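Local coordinates for protein beta-glucosidase (Chaetomella raphigera, PDB 6JXG) that probably hydrolyses terminal, non-reducing beta-D-glucosyl residues with release of beta-D-glucose, a step of cellulose degradation, at residues Pro109-Ile114 against Tyr132-Ala137; Asn140-Met145 against Ala187-Ala192; Gln151-His156 against Phe228-Trp233; Ala234-Thr239 against Asp248-Gly253. All coordinates share one frame; numbering follows the deposited sequence.

Contact 1: Pro109-Ile114 against Tyr132-Ala137; sequences PVAGPI and YLNGLA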
loop_
_atom_site.group_PDB
_atom_site.type_symbol
_atom_site.label_atom_id
_atom_site.label_comp_id
_atom_site.label_asym_id
_atom_site.label_seq_id
_atom_site.Cartn_x
_atom_site.Cartn_y
_atom_site.Cartn_z
ATOM N N PRO A 109 1.823 -0.994 -7.671
ATOM C CA PRO A 109 1.588 -0.549 -6.346
ATOM C C PRO A 109 2.893 -0.211 -5.561
ATOM O O PRO A 109 3.959 -0.228 -6.085
ATOM C CB PRO A 109 0.855 -1.709 -5.707
ATOM C CG PRO A 109 1.472 -2.956 -6.357
ATOM C CD PRO A 109 1.893 -2.461 -7.746
ATOM N N VAL A 110 2.705 0.198 -4.311
ATOM C CA VAL A 110 3.775 0.741 -3.497
ATOM C C VAL A 110 4.240 -0.230 -2.429
ATOM O O VAL A 110 3.503 -0.524 -1.472
ATOM C CB VAL A 110 3.306 2.078 -2.865
ATOM C CG1 VAL A 110 4.347 2.585 -1.889
ATOM C CG2 VAL A 110 3.008 3.152 -3.937
ATOM N N ALA A 111 5.442 -0.771 -2.631
ATOM C CA ALA A 111 6.166 -1.590 -1.629
ATOM C C ALA A 111 7.134 -0.832 -0.733
ATOM O O ALA A 111 7.642 -1.415 0.241
ATOM C CB ALA A 111 6.970 -2.674 -2.298
ATOM N N GLY A 112 7.464 0.405 -1.109
ATOM C CA GLY A 112 8.473 1.259 -0.409
ATOM C C GLY A 112 7.970 2.700 -0.580
ATOM O O GLY A 112 7.870 3.231 -1.689
ATOM N N PRO A 113 7.657 3.383 0.516
ATOM C CA PRO A 113 7.838 3.004 1.907
ATOM C C PRO A 113 6.888 1.861 2.378
ATOM O O PRO A 113 5.710 1.735 1.898
ATOM C CB PRO A 113 7.462 4.260 2.623
ATOM C CG PRO A 113 6.400 4.909 1.740
ATOM C CD PRO A 113 6.949 4.677 0.371
ATOM N N ILE A 114 7.361 1.068 3.324
ATOM C CA ILE A 114 6.479 0.147 4.048
ATOM C C ILE A 114 5.765 0.915 5.168
ATOM O O ILE A 114 4.659 0.540 5.581
ATOM C CB ILE A 114 7.196 -1.106 4.613
ATOM C CG1 ILE A 114 8.149 -0.770 5.765
ATOM C CG2 ILE A 114 7.934 -1.915 3.523
ATOM C CD1 ILE A 114 8.781 -2.047 6.406
ATOM N N TYR A 132 5.065 -9.419 5.423
ATOM C CA TYR A 132 4.297 -10.539 4.892
ATOM C C TYR A 132 2.975 -10.020 4.297
ATOM O O TYR A 132 2.583 -10.387 3.147
ATOM C CB TYR A 132 4.025 -11.584 5.993
ATOM C CG TYR A 132 3.302 -12.770 5.474
ATOM C CD1 TYR A 132 3.985 -13.800 4.865
ATOM C CD2 TYR A 132 1.923 -12.848 5.515
ATOM C CE1 TYR A 132 3.292 -14.933 4.370
ATOM C CE2 TYR A 132 1.256 -13.899 4.982
ATOM C CZ TYR A 132 1.937 -14.954 4.416
ATOM O OH TYR A 132 1.150 -16.034 3.911
ATOM N N LEU A 133 2.239 -9.245 5.099
ATOM C CA LEU A 133 0.984 -8.643 4.622
ATOM C C LEU A 133 1.223 -7.806 3.395
ATOM O O LEU A 133 0.465 -7.841 2.387
ATOM C CB LEU A 133 0.330 -7.786 5.707
ATOM C CG LEU A 133 -0.979 -7.035 5.390
ATOM C CD1 LEU A 133 -2.024 -8.030 4.979
ATOM C CD2 LEU A 133 -1.433 -6.256 6.594
ATOM N N ASN A 134 2.243 -6.962 3.502
ATOM C CA ASN A 134 2.649 -6.096 2.394
ATOM C C ASN A 134 2.906 -6.887 1.100
ATOM O O ASN A 134 2.297 -6.639 0.036
ATOM C CB ASN A 134 3.850 -5.269 2.827
ATOM C CG ASN A 134 4.138 -4.091 1.922
ATOM O OD1 ASN A 134 4.236 -4.234 0.707
ATOM N ND2 ASN A 134 4.231 -2.896 2.520
ATOM N N GLY A 135 3.738 -7.899 1.206
ATOM C CA GLY A 135 3.998 -8.834 0.098
ATOM C C GLY A 135 2.778 -9.526 -0.510
ATOM O O GLY A 135 2.661 -9.458 -1.706
ATOM N N LEU A 136 1.848 -10.067 0.287
ATOM C CA LEU A 136 0.596 -10.628 -0.237
ATOM C C LEU A 136 -0.276 -9.553 -0.943
ATOM O O LEU A 136 -0.892 -9.825 -1.983
ATOM C CB LEU A 136 -0.229 -11.361 0.840
ATOM C CG LEU A 136 0.010 -12.893 0.938
ATOM C CD1 LEU A 136 -0.366 -13.723 -0.294
ATOM C CD2 LEU A 136 1.439 -13.147 1.263
ATOM N N ALA A 137 -0.307 -8.356 -0.388
ATOM C CA ALA A 137 -1.018 -7.272 -1.032
ATOM C C ALA A 137 -0.372 -6.885 -2.390
ATOM O O ALA A 137 -1.096 -6.708 -3.373
ATOM C CB ALA A 137 -1.165 -6.077 -0.122
HETATM O O HOH W 1 4.187 -0.348 1.159
#

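Contact 2: Asn140-Met145 against Ala187-Ala192; sequences NTITGM and ADAIKA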
loop_
_atom_site.group_PDB
_atom_site.type_symbol
_atom_site.label_atom_id
_atom_site.label_comp_id
_atom_site.label_asym_id
_atom_site.label_seq_id
_atom_site.Cartn_x
_atom_site.Cartn_y
_atom_site.Cartn_z
ATOM N N ASN A 140 -1.027 -9.797 -4.988
ATOM C CA ASN A 140 -2.394 -9.874 -5.470
ATOM C C ASN A 140 -2.752 -8.632 -6.301
ATOM O O ASN A 140 -3.499 -8.741 -7.248
ATOM C CB ASN A 140 -3.401 -10.063 -4.319
ATOM C CG ASN A 140 -3.530 -11.493 -3.923
ATOM O OD1 ASN A 140 -4.209 -12.280 -4.592
ATOM N ND2 ASN A 140 -2.862 -11.857 -2.840
ATOM N N THR A 141 -2.260 -7.455 -5.909
ATOM C CA THR A 141 -2.508 -6.232 -6.713
ATOM C C THR A 141 -1.874 -6.295 -8.123
ATOM O O THR A 141 -2.488 -5.992 -9.126
ATOM C CB THR A 141 -1.973 -4.986 -5.984
ATOM O OG1 THR A 141 -2.604 -4.884 -4.669
ATOM C CG2 THR A 141 -2.269 -3.776 -6.812
ATOM N N ILE A 142 -0.634 -6.719 -8.187
ATOM C CA ILE A 142 0.091 -6.846 -9.426
ATOM C C ILE A 142 -0.567 -7.895 -10.309
ATOM O O ILE A 142 -0.712 -7.691 -11.512
ATOM C CB ILE A 142 1.518 -7.190 -9.162
ATOM C CG1 ILE A 142 2.177 -5.926 -8.618
ATOM C CG2 ILE A 142 2.266 -7.674 -10.419
ATOM C CD1 ILE A 142 3.474 -6.226 -7.944
ATOM N N THR A 143 -0.935 -9.011 -9.733
ATOM C CA THR A 143 -1.531 -10.091 -10.566
ATOM C C THR A 143 -2.856 -9.574 -11.155
ATOM O O THR A 143 -3.178 -9.859 -12.314
ATOM C CB THR A 143 -1.728 -11.370 -9.763
ATOM O OG1 THR A 143 -0.461 -11.795 -9.244
ATOM C CG2 THR A 143 -2.308 -12.406 -10.665
ATOM N N GLY A 144 -3.631 -8.852 -10.378
ATOM C CA GLY A 144 -4.830 -8.224 -10.866
ATOM C C GLY A 144 -4.573 -7.269 -12.006
ATOM O O GLY A 144 -5.230 -7.302 -13.059
ATOM N N MET A 145 -3.699 -6.319 -11.763
ATOM C CA MET A 145 -3.394 -5.296 -12.742
ATOM C C MET A 145 -2.936 -5.894 -14.076
ATOM O O MET A 145 -3.445 -5.531 -15.165
ATOM C CB MET A 145 -2.290 -4.402 -12.201
ATOM C CG MET A 145 -2.738 -3.441 -11.117
ATOM S SD MET A 145 -1.384 -2.524 -10.320
ATOM C CE MET A 145 -0.951 -1.305 -11.562
ATOM N N ALA A 187 10.553 -8.554 -3.313
ATOM C CA ALA A 187 10.786 -9.952 -3.764
ATOM C C ALA A 187 9.478 -10.634 -4.127
ATOM O O ALA A 187 9.386 -11.294 -5.200
ATOM C CB ALA A 187 11.560 -10.739 -2.692
ATOM N N ASP A 188 8.436 -10.451 -3.302
ATOM C CA ASP A 188 7.070 -10.978 -3.648
ATOM C C ASP A 188 6.579 -10.399 -4.992
ATOM O O ASP A 188 6.032 -11.084 -5.854
ATOM C CB ASP A 188 6.024 -10.690 -2.560
ATOM C CG ASP A 188 6.011 -11.739 -1.422
ATOM O OD1 ASP A 188 6.945 -12.614 -1.321
ATOM O OD2 ASP A 188 5.024 -11.722 -0.701
ATOM N N ALA A 189 6.822 -9.126 -5.179
ATOM C CA ALA A 189 6.431 -8.452 -6.403
ATOM C C ALA A 189 7.121 -9.024 -7.629
ATOM O O ALA A 189 6.504 -9.290 -8.625
ATOM C CB ALA A 189 6.675 -6.986 -6.274
ATOM N N ILE A 190 8.413 -9.180 -7.561
ATOM C CA ILE A 190 9.163 -9.848 -8.606
ATOM C C ILE A 190 8.710 -11.290 -8.897
ATOM O O ILE A 190 8.535 -11.655 -10.086
ATOM C CB ILE A 190 10.659 -9.775 -8.281
ATOM C CG1 ILE A 190 11.098 -8.294 -8.303
ATOM C CG2 ILE A 190 11.455 -10.598 -9.252
ATOM C CD1 ILE A 190 12.470 -7.939 -7.714
ATOM N N LYS A 191 8.538 -12.104 -7.877
ATOM C CA LYS A 191 7.924 -13.451 -8.018
ATOM C C LYS A 191 6.575 -13.406 -8.703
ATOM O O LYS A 191 6.249 -14.264 -9.507
ATOM C CB LYS A 191 7.799 -14.089 -6.627
ATOM C CG LYS A 191 7.091 -15.448 -6.600
ATOM C CD LYS A 191 8.036 -16.509 -7.206
ATOM C CE LYS A 191 7.417 -17.938 -7.226
ATOM N NZ LYS A 191 5.988 -17.967 -7.596
ATOM N N ALA A 192 5.766 -12.369 -8.451
ATOM C CA ALA A 192 4.519 -12.259 -9.147
ATOM C C ALA A 192 4.656 -11.671 -10.595
ATOM O O ALA A 192 3.716 -11.190 -11.130
ATOM C CB ALA A 192 3.545 -11.414 -8.347
HETATM O O HOH W 2 1.236 -12.032 -11.386
#

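Contact 3: Gln151-His156 against Phe228-Trp233; sequences QACAKH and FVVSDW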
loop_
_atom_site.group_PDB
_atom_site.type_symbol
_atom_site.label_atom_id
_atom_site.label_comp_id
_atom_site.label_asym_id
_atom_site.label_seq_id
_atom_site.Cartn_x
_atom_site.Cartn_y
_atom_site.Cartn_z
ATOM N N GLN A 151 0.997 -3.052 -17.541
ATOM C CA GLN A 151 2.250 -3.348 -16.814
ATOM C C GLN A 151 2.187 -2.633 -15.444
ATOM O O GLN A 151 1.897 -1.434 -15.373
ATOM C CB GLN A 151 3.451 -2.798 -17.580
ATOM C CG GLN A 151 3.627 -3.419 -18.962
ATOM C CD GLN A 151 4.784 -2.843 -19.777
ATOM O OE1 GLN A 151 4.603 -2.340 -20.945
ATOM N NE2 GLN A 151 5.963 -2.885 -19.210
ATOM N N ALA A 152 2.388 -3.346 -14.367
ATOM C CA ALA A 152 2.481 -2.726 -13.070
ATOM C C ALA A 152 3.936 -2.312 -12.822
ATOM O O ALA A 152 4.865 -2.703 -13.544
ATOM C CB ALA A 152 2.023 -3.724 -11.974
ATOM N N CYS A 153 4.111 -1.452 -11.826
ATOM C CA CYS A 153 5.369 -0.847 -11.489
ATOM C C CYS A 153 5.440 -0.800 -9.951
ATOM O O CYS A 153 4.914 0.124 -9.295
ATOM C CB CYS A 153 5.471 0.582 -12.038
ATOM S SG CYS A 153 7.146 1.319 -11.698
ATOM N N ALA A 154 6.164 -1.735 -9.384
ATOM C CA ALA A 154 6.444 -1.706 -7.977
ATOM C C ALA A 154 7.419 -0.574 -7.612
ATOM O O ALA A 154 8.579 -0.526 -8.098
ATOM C CB ALA A 154 7.010 -3.046 -7.515
ATOM N N LYS A 155 7.009 0.283 -6.698
ATOM C CA LYS A 155 7.817 1.484 -6.378
ATOM C C LYS A 155 7.812 1.656 -4.850
ATOM O O LYS A 155 6.858 1.150 -4.182
ATOM C CB LYS A 155 7.262 2.708 -7.127
ATOM C CG LYS A 155 5.927 3.268 -6.671
ATOM C CD LYS A 155 5.344 4.277 -7.676
ATOM C CE LYS A 155 4.239 5.026 -6.981
ATOM N NZ LYS A 155 3.588 6.042 -7.821
ATOM N N HIS A 156 8.747 2.367 -4.243
ATOM C CA HIS A 156 9.910 3.046 -4.764
ATOM C C HIS A 156 11.097 2.314 -4.127
ATOM O O HIS A 156 11.177 2.166 -2.883
ATOM C CB HIS A 156 9.930 4.507 -4.297
ATOM C CG HIS A 156 8.637 5.228 -4.507
ATOM N ND1 HIS A 156 7.572 5.113 -3.635
ATOM C CD2 HIS A 156 8.220 6.034 -5.509
ATOM C CE1 HIS A 156 6.570 5.858 -4.078
ATOM N NE2 HIS A 156 6.953 6.447 -5.194
ATOM N N PHE A 228 12.152 -4.208 -16.209
ATOM C CA PHE A 228 12.919 -3.031 -16.396
ATOM C C PHE A 228 12.735 -2.096 -15.189
ATOM O O PHE A 228 11.711 -2.135 -14.511
ATOM C CB PHE A 228 12.620 -2.324 -17.697
ATOM C CG PHE A 228 11.324 -1.654 -17.750
ATOM C CD1 PHE A 228 11.205 -0.297 -17.436
ATOM C CD2 PHE A 228 10.183 -2.363 -18.197
ATOM C CE1 PHE A 228 9.989 0.331 -17.510
ATOM C CE2 PHE A 228 8.972 -1.732 -18.302
ATOM C CZ PHE A 228 8.848 -0.358 -17.993
ATOM N N VAL A 229 13.792 -1.351 -14.918
ATOM C CA VAL A 229 13.814 -0.327 -13.852
ATOM C C VAL A 229 13.649 1.057 -14.419
ATOM O O VAL A 229 14.341 1.438 -15.336
ATOM C CB VAL A 229 15.140 -0.414 -13.056
ATOM C CG1 VAL A 229 15.082 0.626 -11.944
ATOM C CG2 VAL A 229 15.284 -1.818 -12.455
ATOM N N VAL A 230 12.695 1.818 -13.860
ATOM C CA VAL A 230 12.416 3.156 -14.277
ATOM C C VAL A 230 12.752 4.128 -13.155
ATOM O O VAL A 230 12.605 3.805 -11.976
ATOM C CB VAL A 230 11.000 3.254 -14.783
ATOM C CG1 VAL A 230 9.951 2.868 -13.729
ATOM C CG2 VAL A 230 10.753 4.642 -15.321
ATOM N N SER A 231 13.211 5.332 -13.500
ATOM C CA SER A 231 13.505 6.281 -12.446
ATOM C C SER A 231 12.298 6.901 -11.869
ATOM O O SER A 231 11.314 7.181 -12.565
ATOM C CB SER A 231 14.473 7.366 -12.915
ATOM O OG SER A 231 13.856 8.189 -13.876
ATOM N N ASP A 232 12.391 7.263 -10.581
ATOM C CA ASP A 232 11.442 8.227 -10.106
ATOM C C ASP A 232 11.740 9.518 -10.876
ATOM O O ASP A 232 12.778 9.633 -11.556
ATOM C CB ASP A 232 11.488 8.351 -8.571
ATOM C CG ASP A 232 10.176 8.833 -7.956
ATOM O OD1 ASP A 232 9.391 9.495 -8.657
ATOM O OD2 ASP A 232 9.952 8.592 -6.731
ATOM N N TRP A 233 10.807 10.479 -10.797
ATOM C CA TRP A 233 10.785 11.565 -11.729
ATOM C C TRP A 233 11.912 12.534 -11.406
ATOM O O TRP A 233 11.925 13.218 -10.395
ATOM C CB TRP A 233 9.432 12.215 -11.836
ATOM C CG TRP A 233 8.571 11.727 -12.976
ATOM C CD1 TRP A 233 7.824 12.518 -13.771
ATOM C CD2 TRP A 233 8.286 10.361 -13.396
ATOM N NE1 TRP A 233 7.131 11.777 -14.690
ATOM C CE2 TRP A 233 7.384 10.448 -14.483
ATOM C CE3 TRP A 233 8.681 9.089 -12.953
ATOM C CZ2 TRP A 233 6.897 9.323 -15.152
ATOM C CZ3 TRP A 233 8.202 7.976 -13.607
ATOM C CH2 TRP A 233 7.299 8.096 -14.706
#

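Contact 4: Ala234-Thr239 against Asp248-Gly253; sequences AAQHTT and DVAMPG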
loop_
_atom_site.group_PDB
_atom_site.type_symbol
_atom_site.label_atom_id
_atom_site.label_comp_id
_atom_site.label_asym_id
_atom_site.label_seq_id
_atom_site.Cartn_x
_atom_site.Cartn_y
_atom_site.Cartn_z
ATOM N N ALA A 234 12.844 12.580 -12.362
ATOM C CA ALA A 234 14.099 13.335 -12.258
ATOM C C ALA A 234 14.990 12.804 -11.121
ATOM O O ALA A 234 15.698 13.590 -10.465
ATOM C CB ALA A 234 13.853 14.836 -12.123
ATOM N N ALA A 235 14.940 11.493 -10.872
ATOM C CA ALA A 235 15.773 10.864 -9.817
ATOM C C ALA A 235 17.092 10.384 -10.445
ATOM O O ALA A 235 17.982 9.893 -9.749
ATOM C CB ALA A 235 15.039 9.717 -9.098
ATOM N N GLN A 236 17.257 10.558 -11.778
ATOM C CA GLN A 236 18.524 10.209 -12.441
ATOM C C GLN A 236 19.478 11.416 -12.213
ATOM O O GLN A 236 19.037 12.558 -12.319
ATOM C CB GLN A 236 18.352 10.005 -13.950
ATOM C CG GLN A 236 19.610 9.802 -14.760
ATOM C CD GLN A 236 19.331 9.664 -16.255
ATOM O OE1 GLN A 236 19.816 8.734 -16.918
ATOM N NE2 GLN A 236 18.559 10.580 -16.776
ATOM N N HIS A 237 20.748 11.156 -11.938
ATOM C CA HIS A 237 21.723 12.202 -11.634
ATOM C C HIS A 237 22.830 12.297 -12.637
ATOM O O HIS A 237 23.365 13.388 -12.816
ATOM C CB HIS A 237 22.376 11.996 -10.242
ATOM C CG HIS A 237 21.382 12.161 -9.164
ATOM N ND1 HIS A 237 21.143 13.370 -8.567
ATOM C CD2 HIS A 237 20.393 11.332 -8.755
ATOM C CE1 HIS A 237 20.106 13.260 -7.751
ATOM N NE2 HIS A 237 19.626 12.035 -7.864
ATOM N N THR A 238 23.264 11.181 -13.199
ATOM C CA THR A 238 24.348 11.192 -14.189
ATOM C C THR A 238 24.028 10.341 -15.398
ATOM O O THR A 238 23.238 9.408 -15.314
ATOM C CB THR A 238 25.670 10.653 -13.560
ATOM O OG1 THR A 238 25.648 9.232 -13.412
ATOM C CG2 THR A 238 25.902 11.287 -12.198
ATOM N N THR A 239 24.683 10.623 -16.509
ATOM C CA THR A 239 24.558 9.777 -17.686
ATOM C C THR A 239 25.124 8.346 -17.424
ATOM O O THR A 239 24.460 7.296 -17.611
ATOM C CB THR A 239 25.315 10.414 -18.877
ATOM O OG1 THR A 239 24.746 11.659 -19.189
ATOM C CG2 THR A 239 25.281 9.493 -20.117
ATOM N N ASP A 248 17.045 1.405 -16.524
ATOM C CA ASP A 248 16.608 1.104 -17.912
ATOM C C ASP A 248 15.829 2.200 -18.580
ATOM O O ASP A 248 15.897 2.334 -19.821
ATOM C CB ASP A 248 15.807 -0.168 -17.957
ATOM C CG ASP A 248 16.589 -1.358 -17.385
ATOM O OD1 ASP A 248 17.735 -1.595 -17.882
ATOM O OD2 ASP A 248 16.073 -2.043 -16.462
ATOM N N VAL A 249 15.101 2.983 -17.812
ATOM C CA VAL A 249 14.313 4.069 -18.362
ATOM C C VAL A 249 14.412 5.329 -17.498
ATOM O O VAL A 249 14.200 5.280 -16.282
ATOM C CB VAL A 249 12.819 3.705 -18.445
ATOM C CG1 VAL A 249 12.002 4.830 -19.099
ATOM C CG2 VAL A 249 12.626 2.415 -19.228
ATOM N N ALA A 250 14.714 6.456 -18.145
ATOM C CA ALA A 250 14.860 7.723 -17.454
ATOM C C ALA A 250 13.621 8.564 -17.615
ATOM O O ALA A 250 13.332 8.992 -18.726
ATOM C CB ALA A 250 16.076 8.498 -17.961
ATOM N N MET A 251 12.908 8.792 -16.527
ATOM C CA MET A 251 11.703 9.594 -16.584
ATOM C C MET A 251 11.835 10.851 -15.709
ATOM O O MET A 251 12.344 10.739 -14.627
ATOM C CB MET A 251 10.529 8.756 -16.050
ATOM C CG MET A 251 10.025 7.744 -17.053
ATOM S SD MET A 251 9.191 8.624 -18.417
ATOM C CE MET A 251 9.687 7.572 -19.769
ATOM N N PRO A 252 11.198 11.994 -16.076
ATOM C CA PRO A 252 10.447 12.124 -17.360
ATOM C C PRO A 252 11.317 12.292 -18.582
ATOM O O PRO A 252 10.771 12.476 -19.717
ATOM C CB PRO A 252 9.599 13.373 -17.146
ATOM C CG PRO A 252 10.365 14.195 -16.147
ATOM C CD PRO A 252 11.052 13.201 -15.223
ATOM N N GLY A 253 12.668 12.222 -18.376
ATOM C CA GLY A 253 13.688 12.334 -19.438
ATOM C C GLY A 253 14.588 13.557 -19.245
ATOM O O GLY A 253 15.833 13.484 -19.439
HETATM O O HOH W 3 17.648 11.495 -19.422
HETATM O O HOH W 4 15.320 10.907 -14.037
HETATM O O HOH W 5 17.063 12.854 -16.225
#

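Contact 1: Pro109-Ile114 against Tyr132-Ala137
N134 faces the loop of V110, A111 and I114 across a contact that has no direct hydrogen bond between its two segments. Its CG lies anti to the backbone N (chi1 -165°), which carries the amide off the helix 131-147 and into the bend of the loop. There the two ends of the amide meet different surroundings. ND2 approaches the aliphatic branch of I114, 4.0 Å from I114 CG2, with the two side chains crossing at about a right angle. OD1 lies beside the backbone of A111, 4.0 Å from A111 CA. The polar link is made by one water. It accepts from N134 ND2 at 2.9 Å and donates both hydrogens to the loop, one to V110 O at 2.7 Å and one to P113 O, also at 2.7 Å. The cis peptide before P113 lies between these two carbonyls, and both turn to the same water. The other hydrogen of ND2 goes to S128 O, which fixes the rotation of the amide, while OD1 is buried with no partner in the model. P109 and A111 also pack on M138 further along the helix, but within these two segments the polar join is water-mediated and runs through N134 alone.

Contact 2: Asn140-Met145 against Ala187-Ala192
I142 and A189 form the tight part of this helix-to-helix contact, with I142 CD1 3.7 Å from A189 CB. The delta methyl reaches that far because CG1 lies beside the backbone N (chi1 -73°) and the chain then runs on nearly extended, toward the second helix. The small side chain of A189 lets the isoleucine tip come close to the helix backbone, 4.0 Å from A189 CA. The other branch, I142 CG2, turns to the end of helix 184-191 and touches A192 O at 3.9 Å. One residue further on, the packing gives way to solvent. T143 and A192 are both partly exposed, and T143 OG1 comes no nearer than 4.1 Å to A192 CB. A water bridges this side, donating to T143 OG1 at 2.7 Å and to A192 O at 2.6 Å, so it takes up the carbonyl of the first residue to leave the helix. The threonine hydroxyl is also bonded to S139 O in its own helix. Inward from the contact, I142 rests on A152 and A189 on A154, both of strand 151-157. Two neighbouring helices packed on a strand from outside in this way are typical of the shell of a TIM-barrel-like domain.

Contact 3: Gln151-His156 against Phe228-Trp233
Two torsions bring H156 and D232 together: the aspartate CG is anti to the backbone N (chi1 -154°), while the imidazole lies beside its own backbone N (chi1 -49°). As a result D232 OD2 stands 3.3 Å from H156 CD2; the ring and carboxylate planes are nearly parallel, 16° apart, with OD2 oblique to the ring. The approach is through a carbon, and the polar end of the histidine is held elsewhere, ND1 bonding to G112 O. The other carboxylate oxygen, D232 OD1, accepts W233 N at 2.7 Å on its anti side, which limits the turning of the group. Replacing D232 by an alanine would remove the carboxylate, which is likely to leave W233 N without this acceptor and the side of the H156 ring without its neighbour. In glycoside hydrolase family 3 the aspartate of the Ser-Asp-Trp sequence is the nucleophile, and the position of D232 is consistent with that role. Further back along the strands C153 SG and V230 CG1 form an apolar contact at 3.8 Å. Separately, the polar amide end of Q151 lies at the edge of the F228 ring, turned almost perpendicular to it. C153 and V230 are 8.6 Å apart between their CA atoms, because strand 196-199 runs between 151-157 and 228-231 in the sheet. The side chains therefore meet across that strand, where C153 and F228 both touch S196, and D232 touches M198. Helix 278-294 packs on Q151 and F228, while helix 131-147 packs on A152 and A154.

Contact 4: Ala234-Thr239 against Asp248-Gly253
M251 O is gripped by two donors, one from the protein and one from solvent. A234 N gives the direct bond at 3.0 Å, nearly straight with an N-H...O angle of 168°, and it meets a lone pair in the carbonyl plane. A water also donates to M251 O at 3.0 Å and accepts from Q236 N, tying the next turn of the loop to the same carbonyl. Beside the direct bond, the ring of P252 is tucked against the chain, its CD 3.4 Å from A234 N; the peptide before this proline is cis. The two segments are the loop leaving strand 228-231 and the loop following helix 239-245, within the TIM-barrel-like domain of this family 3 enzyme. T238 is the N-cap of the intervening helix. Q236 spans the remaining distance: with CG anti to the backbone N (chi1 173°) and the chain extended beyond it, its amide end reaches over A250, and NE2 lies 3.5 Å from A250 CB. NE2 donates to two waters. One of them, 2.9 Å from NE2, donates a hydrogen bond to G253 O at 2.7 Å, whereas the second water has only a weak bond to that carbonyl. The other end of the amide, Q236 OE1, is bonded to S242 OG in helix 239-245, which fixes the rotation that presents NE2 to the waters.

How the contacts relate
All four contacts lie within the family 3 N-terminal domain. Contact 1 closes before the others begin, contacts 2 and 3 interleave along the chain, and contact 4 follows. Contacts 1 and 2 share helix 131-147, their centres about 10 Å apart; that helix leads into strand 151-157 of contact 3, whose centre is about 13 Å from that of contact 2. Contact 4 sits about 12 Å beyond contact 3, where D248 OD2 meets V229 N and S231 OG meets M251 N, but about 25 Å from contacts 1 and 2. Contact 3 touches each of the others. Outer helices back the strands of one TIM-barrel-like domain, and contact 4 holds the loop next to D232.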